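Local coordinates for DUF211 domain-containing protein (Archaeoglobus fulgidus DSM 4304, PDB 3BPD) that is of unknown function but binds magnesium ions and assembles as a heptamer of small alpha+beta subunits, at residues F[19-24]-F[47-52]. The protein carries 1 engineered substitution. Residues are numbered along the deposited sequence; the frame is centred on the assembly and turned at random.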
ATOM      1  N   PRO F  19      31.470   4.308  17.629  1.00 26.98           N
ATOM      2  CA  PRO F  19      31.727   4.030  16.209  1.00 26.73           C
ATOM      3  C   PRO F  19      30.555   4.442  15.338  1.00 26.20           C
ATOM      4  O   PRO F  19      29.464   4.699  15.836  1.00 26.30           O
ATOM      5  CB  PRO F  19      31.920   2.512  16.178  1.00 26.75           C
ATOM      6  CG  PRO F  19      32.403   2.188  17.563  1.00 26.93           C
ATOM      7  CD  PRO F  19      31.527   3.064  18.417  1.00 26.68           C
ATOM      8  N   LYS F  20      30.776   4.491  14.033  1.00 27.38           N
ATOM      9  CA  LYS F  20      29.708   4.844  13.099  1.00 28.67           C
ATOM     10  C   LYS F  20      28.645   3.740  13.078  1.00 29.12           C
ATOM     11  O   LYS F  20      28.927   2.589  13.437  1.00 29.16           O
ATOM     12  CB  LYS F  20      30.281   5.030  11.696  1.00 28.33           C
ATOM     13  CG  LYS F  20      31.211   6.202  11.595  1.00 28.83           C
ATOM     14  CD  LYS F  20      31.936   6.270  10.254  1.00 31.30           C
ATOM     15  CE  LYS F  20      32.378   7.726   9.988  1.00 34.77           C
ATOM     16  NZ  LYS F  20      32.842   8.454  11.237  1.00 32.23           N
ATOM     17  N   THR F  21      27.426   4.073  12.651  1.00 28.59           N
ATOM     18  CA  THR F  21      26.375   3.061  12.610  1.00 28.80           C
ATOM     19  C   THR F  21      26.696   1.880  11.685  1.00 27.52           C
ATOM     20  O   THR F  21      26.297   0.745  11.968  1.00 27.52           O
ATOM     21  CB  THR F  21      25.020   3.652  12.183  1.00 27.66           C
ATOM     22  OG1 THR F  21      25.182   4.360  10.956  1.00 31.11           O
ATOM     23  CG2 THR F  21      24.487   4.593  13.239  1.00 28.78           C
ATOM     24  N   ILE F  22      27.411   2.124  10.592  1.00 26.26           N
ATOM     25  CA  ILE F  22      27.733   1.025   9.685  1.00 25.73           C
ATOM     26  C   ILE F  22      28.588  -0.039  10.369  1.00 25.21           C
ATOM     27  O   ILE F  22      28.681  -1.165   9.892  1.00 26.21           O
ATOM     28  CB  ILE F  22      28.464   1.507   8.410  1.00 23.87           C
ATOM     29  CG1 ILE F  22      29.827   2.069   8.761  1.00 24.83           C
ATOM     30  CG2 ILE F  22      27.648   2.563   7.705  1.00 23.17           C
ATOM     31  CD1 ILE F  22      30.570   2.547   7.540  1.00 27.34           C
ATOM     32  N   VAL F  23      29.204   0.316  11.490  1.00 24.66           N
ATOM     33  CA  VAL F  23      30.029  -0.626  12.226  1.00 24.78           C
ATOM     34  C   VAL F  23      29.105  -1.429  13.149  1.00 25.12           C
ATOM     35  O   VAL F  23      29.273  -2.639  13.315  1.00 26.14           O
ATOM     36  CB  VAL F  23      31.111   0.122  13.018  1.00 26.72           C
ATOM     37  CG1 VAL F  23      32.086  -0.853  13.652  1.00 26.06           C
ATOM     38  CG2 VAL F  23      31.855   1.071  12.074  1.00 28.18           C
ATOM     39  N   PHE F  24      28.120  -0.764  13.742  1.00 24.69           N
ATOM     40  CA  PHE F  24      27.163  -1.475  14.578  1.00 24.39           C
ATOM     41  C   PHE F  24      26.487  -2.523  13.704  1.00 24.57           C
ATOM     42  O   PHE F  24      26.353  -3.686  14.086  1.00 24.65           O
ATOM     43  CB  PHE F  24      26.096  -0.528  15.117  1.00 25.19           C
ATOM     44  CG  PHE F  24      26.523   0.219  16.326  1.00 26.25           C
ATOM     45  CD1 PHE F  24      27.625   1.072  16.270  1.00 26.39           C
ATOM     46  CD2 PHE F  24      25.876   0.026  17.542  1.00 25.33           C
ATOM     47  CE1 PHE F  24      28.083   1.715  17.398  1.00 24.76           C
ATOM     48  CE2 PHE F  24      26.329   0.667  18.690  1.00 26.09           C
ATOM     49  CZ  PHE F  24      27.438   1.513  18.617  1.00 26.03           C
ATOM     50  N   ALA F  47      26.784  15.384  20.567  1.00 40.45           N
ATOM     51  CA  ALA F  47      27.798  14.341  20.545  1.00 37.46           C
ATOM     52  C   ALA F  47      27.127  12.985  20.712  1.00 36.45           C
ATOM     53  O   ALA F  47      27.709  12.050  21.272  1.00 38.07           O
ATOM     54  CB  ALA F  47      28.769  14.572  21.674  1.00 39.16           C
ATOM     55  N   THR F  48      25.908  12.872  20.201  1.00 33.74           N
ATOM     56  CA  THR F  48      25.142  11.652  20.356  1.00 30.56           C
ATOM     57  C   THR F  48      24.195  11.421  19.182  1.00 30.58           C
ATOM     58  O   THR F  48      23.905  12.338  18.415  1.00 30.16           O
ATOM     59  CB  THR F  48      24.321  11.738  21.664  1.00 29.18           C
ATOM     60  OG1 THR F  48      24.377  10.486  22.342  1.00 30.02           O
ATOM     61  CG2 THR F  48      22.863  12.083  21.378  1.00 28.35           C
ATOM     62  N   GLU F  49      23.716  10.190  19.044  1.00 30.39           N
ATOM     63  CA  GLU F  49      22.777   9.866  17.980  1.00 30.75           C
ATOM     64  C   GLU F  49      21.712   8.935  18.514  1.00 29.86           C
ATOM     65  O   GLU F  49      21.977   8.107  19.385  1.00 29.55           O
ATOM     66  CB  GLU F  49      23.461   9.148  16.813  1.00 32.69           C
ATOM     67  CG  GLU F  49      24.672   9.825  16.237  1.00 36.90           C
ATOM     68  CD  GLU F  49      25.128   9.169  14.953  1.00 39.01           C
ATOM     69  OE1 GLU F  49      25.309   7.927  14.947  1.00 40.68           O
ATOM     70  OE2 GLU F  49      25.310   9.897  13.949  1.00 40.96           O
ATOM     71  N   ASN F  50      20.499   9.092  18.002  1.00 29.39           N
ATOM     72  CA  ASN F  50      19.408   8.213  18.370  1.00 28.93           C
ATOM     73  C   ASN F  50      19.185   7.409  17.094  1.00 28.04           C
ATOM     74  O   ASN F  50      19.023   7.975  16.007  1.00 26.16           O
ATOM     75  CB  ASN F  50      18.160   9.012  18.753  1.00 31.86           C
ATOM     76  CG  ASN F  50      18.234   9.567  20.178  1.00 34.80           C
ATOM     77  OD1 ASN F  50      18.414   8.812  21.129  1.00 36.73           O
ATOM     78  ND2 ASN F  50      18.090  10.891  20.325  1.00 36.09           N
ATOM     79  N   ILE F  51      19.212   6.089  17.226  1.00 26.60           N
ATOM     80  CA  ILE F  51      19.041   5.208  16.082  1.00 25.73           C
ATOM     81  C   ILE F  51      18.060   4.069  16.370  1.00 25.75           C
ATOM     82  O   ILE F  51      17.936   3.624  17.514  1.00 25.85           O
ATOM     83  CB  ILE F  51      20.414   4.605  15.659  1.00 26.08           C
ATOM     84  CG1 ILE F  51      20.991   3.752  16.797  1.00 25.27           C
ATOM     85  CG2 ILE F  51      21.395   5.719  15.322  1.00 25.91           C
ATOM     86  CD1 ILE F  51      22.347   3.115  16.478  1.00 23.31           C
ATOM     87  N   LYS F  52      17.358   3.612  15.331  1.00 25.66           N
ATOM     88  CA  LYS F  52      16.416   2.493  15.448  1.00 24.32           C
ATOM     89  C   LYS F  52      17.076   1.252  14.821  1.00 23.47           C
ATOM     90  O   LYS F  52      17.445   1.271  13.645  1.00 23.29           O
ATOM     91  CB  LYS F  52      15.107   2.807  14.709  1.00 23.35           C
ATOM     92  CG  LYS F  52      13.878   2.793  15.594  1.00 27.51           C
ATOM     93  CD  LYS F  52      13.842   4.017  16.505  1.00 32.28           C
ATOM     94  CE  LYS F  52      12.634   4.014  17.426  1.00 32.43           C
ATOM     95  NZ  LYS F  52      12.382   5.387  17.947  1.00 36.28           N
TER
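T21, in the first turn of helix 21-29, meets E49 and I51 of strand 48-57 through its methyl group alone. CG2 of T21 lies 3.9 Å from CG2 of I51, and the side chains of T21 and I51 run antiparallel past one another. CD1 of I51 is a little farther from the same T21 CG2, at 4.2 Å. T21 already directs CB at the strand; with OG1 between the backbone N and the carbonyl carbon (chi1 53°), the methyl is anti to that carbon and is the branch that reaches E49 and I51. F24, one turn on, also starts its side chain toward the strand but stops short of contact, and packs on I39 and M72.

The fold is an antiparallel four-stranded sheet, strands in the order 34-44, 48-57, 6-16, 75-85, with both helices on one face, a ferredoxin-like beta-alpha-beta-beta-alpha-beta topology. The contact seats the start of the first helix on the inner strand 48-57. V82 of a neighbouring subunit also packs on T21.

No hydrogen bond joins the two segments. OE1 of E49 lies 3.8 Å from T21 CG2, in van der Waals contact only. This oxygen forms a salt bridge with K15 NZ, which also donates to the carbonyl O of P19. K15 thus links the residues before the helix to the strand.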